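Local coordinates for protein glutathione S-transferase (Cupriavidus metallidurans, PDB 4MK3) that binds a glutathione sulfinic acid and probably transfers glutathione to electrophilic substrates, as other members of the glutathione S-transferase family do, at residues D166-T171 / Q209-K214. Numbering follows the deposited sequence. Where two conformers were deposited one is given.
Sequences DKTWCT and QEKIEK
Lys211 lays the end of its side chain across one face of the Trp169 indole and anchors its ammonium group on the backbone of Thr168. NZ stands over the six-membered ring, 3.9 Å from its centroid and 13° off the normal, a cation-pi contact, while CE sits over the same face in a CH-pi contact, its closest ring atom being CH2 of Trp169 at 3.7 Å. With CG anti to the backbone N (chi1 180°), the lysine reaches away from its helix towards the loop; a bend at chi3 (63°) then carries CE and NZ over the ring. From there NZ donates a hydrogen bond to Thr168 O, 2.9 Å long, arriving from well above the carbonyl plane. The methyl CG2 of Thr168 also touches NZ, at 3.3 Å. The ammonium is thus held by a carbonyl oxygen and a pi face together, which would be expected to stabilise its positive charge. The next residue, Ile212, offers CG1 to CZ3 of Trp169 at 4.2 Å, an apolar contact that meets the same six-membered ring obliquely. Tyr175 meets Trp169 edge-to-face and also touches Ile212. Within the all-helical C-terminal domain of the glutathione transferase fold, the contact ties the loop between helices 143-164 and 177-192 to helix 203-212, while Trp169 also packs on Asp179 of helix 177-192.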
# COMPACT_ATOMS: atom_id res chain seq x y z
N ASP A 166 -13.79 -18.99 13.06
CA ASP A 166 -13.53 -19.80 14.26
C ASP A 166 -12.07 -20.28 14.35
O ASP A 166 -11.69 -21.04 15.25
CB ASP A 166 -14.47 -21.01 14.25
CG ASP A 166 -15.92 -20.61 14.25
OD1 ASP A 166 -16.24 -19.60 14.92
OD2 ASP A 166 -16.71 -21.29 13.58
N LYS A 167 -11.24 -19.82 13.42
CA LYS A 167 -9.86 -20.29 13.31
C LYS A 167 -8.98 -19.76 14.44
O LYS A 167 -9.26 -18.74 15.05
CB LYS A 167 -9.27 -19.86 11.96
CG LYS A 167 -9.84 -20.57 10.76
CD LYS A 167 -9.29 -19.99 9.45
CE LYS A 167 -9.93 -18.63 9.10
NZ LYS A 167 -9.46 -18.10 7.77
N THR A 168 -7.90 -20.47 14.70
CA THR A 168 -6.89 -20.08 15.69
C THR A 168 -6.16 -18.82 15.30
O THR A 168 -6.03 -17.88 16.11
CB THR A 168 -5.91 -21.26 15.92
OG1 THR A 168 -6.64 -22.37 16.46
CG2 THR A 168 -4.76 -20.88 16.85
N TRP A 169 -5.68 -18.79 14.06
CA TRP A 169 -5.04 -17.63 13.48
C TRP A 169 -5.72 -17.30 12.15
O TRP A 169 -6.54 -18.06 11.65
CB TRP A 169 -3.54 -17.90 13.25
CG TRP A 169 -2.72 -18.10 14.50
CD1 TRP A 169 -2.11 -19.26 14.88
CD2 TRP A 169 -2.37 -17.12 15.48
NE1 TRP A 169 -1.41 -19.06 16.04
CE2 TRP A 169 -1.55 -17.76 16.42
CE3 TRP A 169 -2.68 -15.77 15.65
CZ2 TRP A 169 -1.00 -17.07 17.52
CZ3 TRP A 169 -2.14 -15.08 16.74
CH2 TRP A 169 -1.32 -15.75 17.66
N CYS A 170 -5.37 -16.16 11.58
CA CYS A 170 -6.06 -15.69 10.39
C CYS A 170 -6.14 -16.70 9.27
O CYS A 170 -7.18 -16.80 8.60
CB CYS A 170 -5.42 -14.41 9.86
SG CYS A 170 -5.77 -12.94 10.84
N THR A 171 -5.05 -17.44 9.04
CA THR A 171 -5.02 -18.45 7.99
C THR A 171 -5.11 -19.88 8.49
O THR A 171 -4.90 -20.80 7.72
CB THR A 171 -3.78 -18.32 7.09
OG1 THR A 171 -2.59 -18.62 7.84
CG2 THR A 171 -3.70 -16.90 6.53
N GLN A 209 -7.00 -10.85 19.83
CA GLN A 209 -6.12 -9.79 20.29
C GLN A 209 -5.55 -10.10 21.67
O GLN A 209 -4.39 -9.78 21.97
CB GLN A 209 -6.84 -8.44 20.29
CG GLN A 209 -5.87 -7.26 20.41
CD GLN A 209 -5.02 -7.05 19.18
OE1 GLN A 209 -5.25 -7.64 18.13
NE2 GLN A 209 -3.99 -6.23 19.30
N GLU A 210 -6.35 -10.73 22.51
CA GLU A 210 -5.91 -11.11 23.85
C GLU A 210 -4.72 -12.06 23.77
O GLU A 210 -3.79 -11.99 24.57
CB GLU A 210 -7.06 -11.74 24.63
CG GLU A 210 -8.09 -10.73 25.09
CD GLU A 210 -9.10 -11.32 26.06
OE1 GLU A 210 -10.00 -10.57 26.51
OE2 GLU A 210 -9.00 -12.52 26.37
N LYS A 211 -4.74 -12.93 22.77
CA LYS A 211 -3.65 -13.87 22.56
C LYS A 211 -2.42 -13.18 21.97
O LYS A 211 -1.29 -13.35 22.44
CB LYS A 211 -4.12 -14.98 21.64
CG LYS A 211 -3.08 -16.01 21.34
CD LYS A 211 -3.72 -17.23 20.69
CE LYS A 211 -4.35 -16.89 19.35
NZ LYS A 211 -4.63 -18.15 18.61
N ILE A 212 -2.62 -12.41 20.91
CA ILE A 212 -1.48 -11.88 20.20
C ILE A 212 -0.72 -10.89 21.08
O ILE A 212 0.52 -10.78 20.98
CB ILE A 212 -1.88 -11.30 18.83
CG1 ILE A 212 -0.67 -11.34 17.88
CG2 ILE A 212 -2.45 -9.91 19.00
CD1 ILE A 212 -1.03 -10.93 16.48
N GLU A 213 -1.41 -10.18 21.97
CA GLU A 213 -0.75 -9.16 22.76
C GLU A 213 0.11 -9.77 23.87
O GLU A 213 0.87 -9.05 24.53
CB GLU A 213 -1.77 -8.18 23.34
CG GLU A 213 -2.59 -8.76 24.46
CD GLU A 213 -3.76 -7.88 24.85
OE1 GLU A 213 -4.00 -6.85 24.19
OE2 GLU A 213 -4.44 -8.24 25.83
N LYS A 214 0.02 -11.08 24.06
CA LYS A 214 0.91 -11.78 24.97
C LYS A 214 2.23 -12.19 24.33
O LYS A 214 3.14 -12.66 25.03
CB LYS A 214 0.21 -13.02 25.52
CG LYS A 214 -0.90 -12.70 26.48
CD LYS A 214 -1.64 -13.98 26.85
CE LYS A 214 -2.79 -13.71 27.79
NZ LYS A 214 -3.47 -14.98 28.14